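Local coordinates for putative CRISPR-associated endoribonuclease-like protein Cas6nc (Pyrococcus horikoshii, PDB 3QJL), which binds CRISPR RNA and belongs to the Cas6 family of the prokaryotic CRISPR immune system, its endoribonuclease role remaining putative, at residues K120-G125 against F222-G227; F211-S216 against N226-K231; V167-Y172 against K181-T186; A44-L47 against G52-T55. All coordinates share one frame; numbering follows the deposited sequence.

Interaction 1: K120-G125 against F222-G227. With nucleotides of chain B.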
# COMPACT_ATOMS: atom_id res chain seq x y z
N LYS A 120 13.08 -23.97 0.36
CA LYS A 120 13.78 -23.75 1.62
C LYS A 120 13.04 -22.69 2.44
O LYS A 120 12.61 -21.66 1.92
CB LYS A 120 15.24 -23.34 1.38
CG LYS A 120 16.05 -22.97 2.64
CD LYS A 120 16.03 -24.07 3.73
CE LYS A 120 17.02 -23.76 4.88
NZ LYS A 120 16.99 -22.34 5.36
N VAL A 121 12.89 -22.96 3.73
CA VAL A 121 12.11 -22.10 4.60
C VAL A 121 12.92 -21.78 5.85
O VAL A 121 13.45 -22.69 6.51
CB VAL A 121 10.79 -22.76 4.97
CG1 VAL A 121 10.28 -22.24 6.29
CG2 VAL A 121 9.78 -22.57 3.84
N LYS A 122 12.99 -20.50 6.18
CA LYS A 122 13.89 -19.99 7.23
C LYS A 122 13.42 -20.33 8.65
O LYS A 122 12.23 -20.46 8.89
CB LYS A 122 14.03 -18.48 7.05
CG LYS A 122 13.64 -18.02 5.63
CD LYS A 122 14.13 -16.60 5.30
CE LYS A 122 13.86 -16.20 3.83
NZ LYS A 122 12.46 -15.70 3.55
N GLU A 123 14.36 -20.52 9.58
CA GLU A 123 14.01 -20.78 10.98
C GLU A 123 13.43 -19.51 11.59
O GLU A 123 13.64 -18.41 11.06
CB GLU A 123 15.23 -21.23 11.78
CG GLU A 123 15.81 -22.59 11.39
CD GLU A 123 15.57 -23.67 12.45
OE1 GLU A 123 14.88 -23.37 13.45
OE2 GLU A 123 16.08 -24.80 12.28
N LEU A 124 12.70 -19.62 12.70
CA LEU A 124 12.19 -18.42 13.36
C LEU A 124 13.02 -18.02 14.57
O LEU A 124 13.85 -18.79 15.04
CB LEU A 124 10.74 -18.67 13.80
CG LEU A 124 9.76 -19.04 12.68
CD1 LEU A 124 8.46 -19.55 13.25
CD2 LEU A 124 9.51 -17.86 11.76
N GLY A 125 12.78 -16.81 15.07
CA GLY A 125 13.38 -16.31 16.29
C GLY A 125 12.37 -16.08 17.40
O GLY A 125 11.21 -16.49 17.28
N PHE A 222 2.92 -22.38 13.95
CA PHE A 222 1.63 -22.75 13.38
C PHE A 222 1.15 -21.79 12.29
O PHE A 222 0.71 -22.22 11.23
CB PHE A 222 0.55 -22.87 14.46
CG PHE A 222 -0.75 -23.38 13.92
CD1 PHE A 222 -0.91 -24.73 13.64
CD2 PHE A 222 -1.78 -22.52 13.65
CE1 PHE A 222 -2.09 -25.21 13.13
CE2 PHE A 222 -2.97 -22.99 13.14
CZ PHE A 222 -3.13 -24.34 12.88
N GLY A 223 1.25 -20.49 12.57
CA GLY A 223 0.82 -19.48 11.61
C GLY A 223 1.68 -19.47 10.36
O GLY A 223 1.18 -19.37 9.24
N TYR A 224 2.99 -19.57 10.57
CA TYR A 224 3.95 -19.62 9.48
C TYR A 224 3.61 -20.75 8.51
O TYR A 224 3.60 -20.56 7.30
CB TYR A 224 5.34 -19.79 10.07
CG TYR A 224 6.52 -19.56 9.14
CD1 TYR A 224 6.44 -18.72 8.04
CD2 TYR A 224 7.72 -20.20 9.39
CE1 TYR A 224 7.54 -18.53 7.21
CE2 TYR A 224 8.81 -20.02 8.57
CZ TYR A 224 8.73 -19.20 7.49
OH TYR A 224 9.86 -19.06 6.71
N GLU A 225 3.32 -21.93 9.06
CA GLU A 225 3.09 -23.13 8.24
C GLU A 225 1.69 -23.20 7.65
O GLU A 225 1.53 -23.55 6.48
CB GLU A 225 3.36 -24.40 9.07
CG GLU A 225 4.78 -24.51 9.57
CD GLU A 225 4.94 -25.49 10.72
OE1 GLU A 225 4.02 -26.28 10.97
OE2 GLU A 225 5.99 -25.45 11.40
N ASN A 226 0.70 -22.94 8.49
CA ASN A 226 -0.71 -23.01 8.10
C ASN A 226 -1.44 -21.70 7.81
O ASN A 226 -2.65 -21.72 7.53
CB ASN A 226 -1.50 -23.80 9.13
CG ASN A 226 -1.06 -25.22 9.19
OD1 ASN A 226 -0.66 -25.81 8.18
ND2 ASN A 226 -1.13 -25.80 10.38
N GLY A 227 -0.74 -20.58 7.91
CA GLY A 227 -1.34 -19.28 7.70
C GLY A 227 -1.95 -18.72 8.97
O GLY A 227 -2.34 -19.46 9.86
O5' G B 1 11.79 -18.78 -3.57
C5' G B 1 12.40 -17.50 -3.42
C4' G B 1 11.39 -16.38 -3.44
O4' G B 1 10.15 -16.86 -2.85
C3' G B 1 11.78 -15.13 -2.65
O3' G B 1 11.23 -13.96 -3.27
C2' G B 1 11.10 -15.36 -1.30
O2' G B 1 10.84 -14.19 -0.54
C1' G B 1 9.81 -16.08 -1.72
N9 G B 1 9.25 -16.97 -0.69
C8 G B 1 7.91 -17.28 -0.54
N7 G B 1 7.67 -18.09 0.46
C5 G B 1 8.93 -18.34 0.99
C6 G B 1 9.30 -19.16 2.09
O6 G B 1 8.56 -19.83 2.82
N1 G B 1 10.67 -19.16 2.31
C2 G B 1 11.59 -18.45 1.57
N2 G B 1 12.87 -18.58 1.95
N3 G B 1 11.25 -17.68 0.54
C4 G B 1 9.91 -17.67 0.30
O HOH W 1 9.62 -17.05 4.33

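Interaction 2: F211-S216 against N226-K231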
# COMPACT_ATOMS: atom_id res chain seq x y z
N PHE A 211 3.96 -7.14 9.55
CA PHE A 211 3.79 -6.99 11.00
C PHE A 211 4.86 -7.73 11.78
O PHE A 211 5.57 -8.57 11.23
CB PHE A 211 2.41 -7.46 11.43
CG PHE A 211 2.14 -8.91 11.14
CD1 PHE A 211 1.81 -9.32 9.87
CD2 PHE A 211 2.21 -9.85 12.15
CE1 PHE A 211 1.54 -10.65 9.60
CE2 PHE A 211 1.95 -11.17 11.90
CZ PHE A 211 1.62 -11.58 10.62
N ARG A 212 5.00 -7.39 13.06
CA ARG A 212 5.94 -8.07 13.92
C ARG A 212 5.18 -8.93 14.90
O ARG A 212 4.23 -8.48 15.54
CB ARG A 212 6.84 -7.11 14.69
CG ARG A 212 7.62 -7.83 15.80
CD ARG A 212 8.69 -6.97 16.44
NE ARG A 212 9.58 -6.40 15.45
CZ ARG A 212 9.50 -5.13 15.04
NH1 ARG A 212 8.57 -4.34 15.56
NH2 ARG A 212 10.34 -4.67 14.13
N TYR A 213 5.61 -10.19 15.00
CA TYR A 213 4.98 -11.15 15.88
C TYR A 213 5.87 -11.27 17.09
O TYR A 213 7.08 -11.25 16.96
CB TYR A 213 4.91 -12.50 15.16
CG TYR A 213 4.29 -13.59 15.98
CD1 TYR A 213 5.00 -14.21 17.00
CD2 TYR A 213 2.99 -14.01 15.74
CE1 TYR A 213 4.44 -15.22 17.76
CE2 TYR A 213 2.42 -15.02 16.49
CZ TYR A 213 3.14 -15.62 17.50
OH TYR A 213 2.57 -16.62 18.26
N ALA A 214 5.27 -11.38 18.27
CA ALA A 214 6.01 -11.69 19.49
C ALA A 214 5.22 -12.69 20.33
O ALA A 214 4.01 -12.83 20.15
CB ALA A 214 6.28 -10.43 20.27
N GLY A 215 5.88 -13.36 21.28
CA GLY A 215 5.21 -14.36 22.08
C GLY A 215 5.26 -15.79 21.58
O GLY A 215 6.27 -16.22 21.03
N SER A 216 4.18 -16.53 21.79
CA SER A 216 4.23 -17.99 21.75
C SER A 216 4.98 -18.53 20.54
O SER A 216 4.65 -18.21 19.40
CB SER A 216 2.80 -18.55 21.77
OG SER A 216 2.65 -19.61 20.86
N ASN A 226 0.70 -22.94 8.49
CA ASN A 226 -0.71 -23.01 8.10
C ASN A 226 -1.44 -21.70 7.81
O ASN A 226 -2.65 -21.72 7.53
CB ASN A 226 -1.50 -23.80 9.13
CG ASN A 226 -1.06 -25.22 9.19
OD1 ASN A 226 -0.66 -25.81 8.18
ND2 ASN A 226 -1.13 -25.80 10.38
N GLY A 227 -0.74 -20.58 7.91
CA GLY A 227 -1.34 -19.28 7.70
C GLY A 227 -1.95 -18.72 8.97
O GLY A 227 -2.34 -19.46 9.86
N PHE A 228 -2.01 -17.39 9.05
CA PHE A 228 -2.64 -16.71 10.18
C PHE A 228 -4.08 -16.33 9.86
O PHE A 228 -4.38 -15.90 8.75
CB PHE A 228 -1.86 -15.45 10.56
CG PHE A 228 -0.58 -15.71 11.27
CD1 PHE A 228 0.60 -15.85 10.57
CD2 PHE A 228 -0.53 -15.75 12.65
CE1 PHE A 228 1.80 -16.08 11.23
CE2 PHE A 228 0.66 -15.97 13.31
CZ PHE A 228 1.82 -16.14 12.60
N GLY A 229 -4.97 -16.46 10.85
CA GLY A 229 -6.35 -16.04 10.68
C GLY A 229 -7.30 -17.12 10.18
O GLY A 229 -7.09 -18.30 10.44
N GLU A 230 -8.32 -16.72 9.45
CA GLU A 230 -9.41 -17.62 9.10
C GLU A 230 -9.46 -17.79 7.60
O GLU A 230 -8.85 -17.01 6.86
CB GLU A 230 -10.76 -17.06 9.54
CG GLU A 230 -10.93 -16.85 11.04
CD GLU A 230 -12.34 -16.36 11.40
OE1 GLU A 230 -12.46 -15.44 12.24
OE2 GLU A 230 -13.32 -16.91 10.85
N LYS A 231 -10.17 -18.83 7.16
CA LYS A 231 -10.31 -19.12 5.74
C LYS A 231 -8.95 -19.36 5.10
O LYS A 231 -8.74 -19.04 3.93
CB LYS A 231 -11.03 -17.98 5.00
CG LYS A 231 -12.20 -17.37 5.75
CD LYS A 231 -13.53 -17.87 5.23
CE LYS A 231 -14.61 -17.64 6.26
NZ LYS A 231 -15.91 -18.22 5.83

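Interaction 3: V167-Y172 against K181-T186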
# COMPACT_ATOMS: atom_id res chain seq x y z
N VAL A 167 -8.80 -17.42 17.51
CA VAL A 167 -8.84 -18.18 16.27
C VAL A 167 -7.63 -19.11 16.17
O VAL A 167 -7.78 -20.28 15.84
CB VAL A 167 -8.93 -17.27 15.03
CG1 VAL A 167 -8.73 -18.07 13.77
CG2 VAL A 167 -10.28 -16.61 15.00
N MET A 168 -6.44 -18.60 16.47
CA MET A 168 -5.22 -19.41 16.40
C MET A 168 -5.24 -20.55 17.40
O MET A 168 -5.09 -21.70 17.02
CB MET A 168 -3.96 -18.55 16.57
CG MET A 168 -3.78 -17.50 15.50
SD MET A 168 -3.98 -18.12 13.81
CE MET A 168 -2.34 -18.79 13.53
N ILE A 169 -5.41 -20.24 18.68
CA ILE A 169 -5.50 -21.29 19.68
C ILE A 169 -6.50 -22.35 19.23
O ILE A 169 -6.21 -23.54 19.24
CB ILE A 169 -5.95 -20.75 21.02
CG1 ILE A 169 -4.79 -20.02 21.69
CG2 ILE A 169 -6.47 -21.88 21.89
CD1 ILE A 169 -5.23 -19.01 22.71
N LEU A 170 -7.67 -21.89 18.83
CA LEU A 170 -8.72 -22.79 18.38
C LEU A 170 -8.22 -23.64 17.21
O LEU A 170 -8.18 -24.88 17.29
CB LEU A 170 -9.96 -21.99 17.99
CG LEU A 170 -11.31 -22.64 18.27
CD1 LEU A 170 -11.99 -23.05 16.96
CD2 LEU A 170 -11.14 -23.83 19.21
N ARG A 171 -7.81 -22.97 16.13
CA ARG A 171 -7.34 -23.66 14.94
C ARG A 171 -6.22 -24.66 15.26
O ARG A 171 -6.26 -25.81 14.83
CB ARG A 171 -6.89 -22.66 13.86
CG ARG A 171 -8.04 -22.11 13.04
CD ARG A 171 -7.56 -21.28 11.86
NE ARG A 171 -6.64 -22.00 10.99
CZ ARG A 171 -5.42 -21.58 10.69
NH1 ARG A 171 -4.98 -20.43 11.20
NH2 ARG A 171 -4.64 -22.29 9.89
N TYR A 172 -5.25 -24.21 16.05
CA TYR A 172 -4.11 -25.03 16.44
C TYR A 172 -4.52 -26.37 17.04
O TYR A 172 -4.04 -27.42 16.62
CB TYR A 172 -3.28 -24.27 17.46
CG TYR A 172 -1.99 -24.94 17.86
CD1 TYR A 172 -0.78 -24.53 17.32
CD2 TYR A 172 -1.97 -25.97 18.78
CE1 TYR A 172 0.41 -25.12 17.69
CE2 TYR A 172 -0.79 -26.56 19.16
CZ TYR A 172 0.40 -26.13 18.60
OH TYR A 172 1.58 -26.73 18.97
N LYS A 181 1.00 -24.90 24.61
CA LYS A 181 1.35 -24.61 25.99
C LYS A 181 1.36 -23.11 26.24
O LYS A 181 0.69 -22.62 27.16
CB LYS A 181 2.70 -25.24 26.35
CG LYS A 181 2.63 -26.68 26.88
CD LYS A 181 1.86 -27.64 25.96
CE LYS A 181 1.81 -29.06 26.55
NZ LYS A 181 1.03 -30.02 25.71
N ASP A 182 2.10 -22.37 25.42
CA ASP A 182 2.03 -20.92 25.49
C ASP A 182 1.02 -20.39 24.47
O ASP A 182 1.23 -20.52 23.26
CB ASP A 182 3.40 -20.27 25.30
CG ASP A 182 3.32 -18.74 25.40
OD1 ASP A 182 2.35 -18.22 26.00
OD2 ASP A 182 4.23 -18.05 24.87
N ARG A 183 -0.08 -19.83 24.97
CA ARG A 183 -1.11 -19.21 24.14
C ARG A 183 -1.07 -17.67 24.06
O ARG A 183 -1.98 -17.06 23.49
CB ARG A 183 -2.50 -19.69 24.55
CG ARG A 183 -2.54 -20.29 25.94
CD ARG A 183 -3.67 -21.29 26.05
NE ARG A 183 -3.26 -22.51 26.74
CZ ARG A 183 -3.52 -22.77 28.02
NH1 ARG A 183 -4.20 -21.89 28.75
NH2 ARG A 183 -3.10 -23.91 28.56
N ASP A 184 -0.07 -17.04 24.65
CA ASP A 184 0.01 -15.59 24.59
C ASP A 184 0.86 -15.10 23.43
O ASP A 184 1.99 -15.56 23.24
CB ASP A 184 0.54 -15.01 25.91
CG ASP A 184 -0.36 -15.34 27.09
OD1 ASP A 184 -1.60 -15.38 26.92
OD2 ASP A 184 0.18 -15.57 28.20
N PHE A 185 0.31 -14.18 22.64
CA PHE A 185 1.09 -13.49 21.63
C PHE A 185 0.47 -12.16 21.20
O PHE A 185 -0.72 -11.93 21.39
CB PHE A 185 1.30 -14.38 20.41
CG PHE A 185 0.09 -14.53 19.55
CD1 PHE A 185 -0.80 -15.57 19.75
CD2 PHE A 185 -0.15 -13.65 18.51
CE1 PHE A 185 -1.91 -15.72 18.95
CE2 PHE A 185 -1.26 -13.80 17.69
CZ PHE A 185 -2.15 -14.83 17.92
N THR A 186 1.29 -11.29 20.62
CA THR A 186 0.81 -10.03 20.08
C THR A 186 1.37 -9.86 18.69
O THR A 186 2.37 -10.47 18.35
CB THR A 186 1.30 -8.82 20.90
OG1 THR A 186 2.72 -8.89 21.03
CG2 THR A 186 0.66 -8.78 22.27

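Interaction 4: A44-L47 against G52-T55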
# COMPACT_ATOMS: atom_id res chain seq x y z
N ALA A 44 -8.19 -34.58 0.51
CA ALA A 44 -9.07 -33.55 -0.01
C ALA A 44 -9.98 -33.06 1.11
O ALA A 44 -10.21 -31.85 1.25
CB ALA A 44 -9.88 -34.09 -1.18
N LYS A 45 -10.47 -33.98 1.93
CA LYS A 45 -11.36 -33.60 3.03
C LYS A 45 -10.68 -32.68 4.04
O LYS A 45 -11.36 -31.96 4.77
CB LYS A 45 -11.94 -34.82 3.73
CG LYS A 45 -12.83 -35.67 2.84
CD LYS A 45 -13.79 -36.53 3.65
CE LYS A 45 -14.38 -37.64 2.79
NZ LYS A 45 -13.36 -38.70 2.48
N LEU A 46 -9.36 -32.72 4.09
CA LEU A 46 -8.62 -31.81 4.98
C LEU A 46 -8.53 -30.43 4.33
O LEU A 46 -8.72 -29.41 4.99
CB LEU A 46 -7.22 -32.35 5.28
CG LEU A 46 -7.15 -33.70 6.01
CD1 LEU A 46 -5.70 -34.05 6.34
CD2 LEU A 46 -8.00 -33.69 7.26
N LEU A 47 -8.26 -30.42 3.04
CA LEU A 47 -8.17 -29.19 2.28
C LEU A 47 -9.43 -28.36 2.46
O LEU A 47 -9.38 -27.14 2.58
CB LEU A 47 -7.98 -29.50 0.80
CG LEU A 47 -6.66 -30.09 0.32
CD1 LEU A 47 -6.56 -29.90 -1.18
CD2 LEU A 47 -5.48 -29.44 1.00
N GLY A 52 -8.34 -24.62 8.68
CA GLY A 52 -7.05 -24.17 8.20
C GLY A 52 -5.95 -25.20 8.26
O GLY A 52 -4.94 -25.04 8.95
N PHE A 53 -6.15 -26.31 7.57
CA PHE A 53 -5.11 -27.31 7.45
C PHE A 53 -3.98 -26.89 6.52
O PHE A 53 -2.92 -27.49 6.52
CB PHE A 53 -5.70 -28.65 7.07
CG PHE A 53 -6.32 -29.36 8.22
CD1 PHE A 53 -5.58 -30.24 8.99
CD2 PHE A 53 -7.63 -29.10 8.57
CE1 PHE A 53 -6.13 -30.87 10.07
CE2 PHE A 53 -8.19 -29.74 9.66
CZ PHE A 53 -7.44 -30.62 10.41
N TRP A 54 -4.20 -25.84 5.75
CA TRP A 54 -3.15 -25.35 4.86
C TRP A 54 -3.40 -23.90 4.43
O TRP A 54 -4.43 -23.32 4.76
CB TRP A 54 -3.09 -26.24 3.63
CG TRP A 54 -4.37 -26.22 2.84
CD1 TRP A 54 -5.64 -26.44 3.32
CD2 TRP A 54 -4.51 -25.96 1.44
NE1 TRP A 54 -6.55 -26.33 2.29
CE2 TRP A 54 -5.88 -26.04 1.13
CE3 TRP A 54 -3.60 -25.67 0.42
CZ2 TRP A 54 -6.36 -25.84 -0.15
CZ3 TRP A 54 -4.08 -25.47 -0.85
CH2 TRP A 54 -5.44 -25.56 -1.13
N THR A 55 -2.46 -23.33 3.69
CA THR A 55 -2.65 -22.04 3.06
C THR A 55 -2.08 -22.07 1.67
O THR A 55 -1.33 -22.97 1.31
CB THR A 55 -1.85 -20.92 3.72
OG1 THR A 55 -1.79 -21.11 5.14
CG2 THR A 55 -2.49 -19.61 3.42

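Interaction 1: K120-G125 against F222-G227
The irregular loop carrying Leu124 passes the helical turn carrying Tyr224 at a distance, with Leu124 CA 9.2 Å from Tyr224 CA, so the long tyrosine side chain makes the connection. Its ring leaves the helix with CG anti to the backbone N (chi1 -167°) and reaches in among three loop residues. The Leu124 and Tyr224 side chains run antiparallel past one another, and Leu124 CD2 makes an off-centre CH-pi contact, 4.2 Å from the ring centroid. Val121 CG1 approaches obliquely, 3.5 Å from Tyr224 CE2, while Lys122 O lies at the ring edge, 3.5 Å from the same CE2. A water in the plane of the ring accepts a weak hydrogen bond from Lys122 NZ and joins it to Tyr224 OH; the ammonium is also bonded to Leu241 O. Val121 divides its methyls between the two partners: CG2 lies 3.2 Å from O6 of G1 of chain B, and Lys120 O is 3.1 Å from N2 of that base. Around the tyrosine, Leu241 of strand 239-242 and Arg6 of strand 5-13 add side-chain contacts and His4 meets the ring edge-to-face, so the C-terminal end of helix 217-226 is packed against the connection between strands 109-118 and 128-132.

Interaction 2: F211-S216 against N226-K231
Phe228 carries the contact of 226-231 with Phe211 and Tyr213, and the chain turns to present it as helix 217-226 ends. Asn226 is the last helical residue. Gly227 leaves the helical conformation with a positive phi of 87°, a value that suits glycine, and its carbonyl is held by Arg171 NH1. Phe228 then directs its ring at strand 204-215, with CG anti to the carbonyl carbon (chi1 -75°). Phe211 meets it edge-to-face: the edge of the Phe211 ring points toward the Phe228 face, planes at 90° and centroids 5.9 Å apart, with Phe211 CZ 4.4 Å from Phe228 CD1. Tyr213 is met differently. Its plane is inclined to that of Phe228, and Tyr213 CE2 comes within 3.8 Å of Phe228 CE2, near the plane of the phenylalanine. The far end of the tyrosine is held by the residue just past its strand, Tyr213 OH donating to Ser216 O over 2.9 Å, in the carbonyl plane and on a lone pair. After the aromatic residue Gly229 again takes positive phi, and Glu230 OE1 accepts from Arg139 N. Met168 of helix 160-176 also touches Phe228, so the three-ring aromatic cluster is buried between helices and sheet. The contact as a whole comes, at its nearest atom, to about 4 Å from the bound RNA. The Gly-Phe-Gly sequence 227-229 probably opens the glycine-rich loop characteristic of RAMP proteins, here anchored by its aromatic residue to the sheet of the C-terminal ferredoxin-like domain.

Interaction 3: V167-Y172 against K181-T186
Ile169 of helix 160-176 rests on Arg183, the residues with the nearest backbones in this contact at 6.6 Å between Ile169 CA and Arg183 CA. From Ile169 CB the longer branch leads across the gap while CG2 stands further back. CG1, anti to the carbonyl carbon (chi1 -76°), comes 3.7 Å from Arg183 CB. The tip, CD1, goes closer, lying 3.4 Å from Arg183 CB and 3.9 Å from Arg183 O, so the isoleucine packs on the root of the arginine and its carbonyl. The rest of Arg183 bends away from the helix, its NE making a weak hydrogen bond to Pro180 O. Arg183 sits within an Asx turn: Asp184 N donates to Asp182 OD1 over 3.0 Å, nearly straight at 166° but from above the carboxylate plane. This turn shapes the approach to strand 185-189, so the contact joins the helix to the strand that follows it in the C-terminal ferredoxin-like domain of this RAMP protein. One residue beyond the turn, Phe185 points its side chain back to the helix, crossing Met168 at about a right angle. Phe185 CZ lies 4.0 Å from Met168 CG, which approaches the ring obliquely. Leu164 and Met161 of the same helix also touch the Phe185 ring, and Tyr213 of the neighbouring strand meets it with the planes only about 10° apart.

Interaction 4: A44-L47 against G52-T55
Leu47 and Trp54 hold each other in two ways: a methyl over the indole face and a carbonyl at its edge. Leu47 CD2 sits over the five-membered ring, 3.5 Å from its centroid and 12° off the normal, a CH-pi contact. In the plane of the indole, Trp54 NE1 donates to Leu47 O over 3.0 Å; the bond is close to straight, at 166°, and uses a lone pair in the carbonyl plane. Face contact and edge bond together fix how the ring is turned, and the bond satisfies the buried indole N-H with a carbonyl of the last helical turn. Trp54 CG lies between its backbone N and carbonyl carbon (chi1 62°), which swings the indole back toward the helix. One residue earlier Phe53 turns a face to Leu46 CD2, while Phe53 CB lies 3.7 Å from Leu46 O. The two pairs close the short connection from helix 41-47 to edge strand 55-60. Leu47 also packs on Ile32, Leu33 and Val36 of helix 25-39 and, with Leu46, on Ile90 of helix 88-100, whereas Trp54 lies against Ile83 and Ser85 of strand 79-85.

In the fold
Interactions 1, 2 and 3 belong to the C-terminal Cas6 region, interaction 4 to the N-terminal one. Interaction 2 is wholly buried and aromatic; the others are partly buried, and interaction 3 runs out to the surface at Arg183. Interaction 1 packs against the guanine of G1 of chain B, with water and lysine beside its apolar contacts, while interaction 4 has a clear direct hydrogen bond between its segments. Interactions 1 and 2 share Asn226 and Gly227, and interactions 2 and 3 lie on neighbouring strands of one sheet, joined by Ala214 N to Thr186 O. Arg171 ties the two regions together, its guanidinium bonded to Gly52 O and Gly227 O.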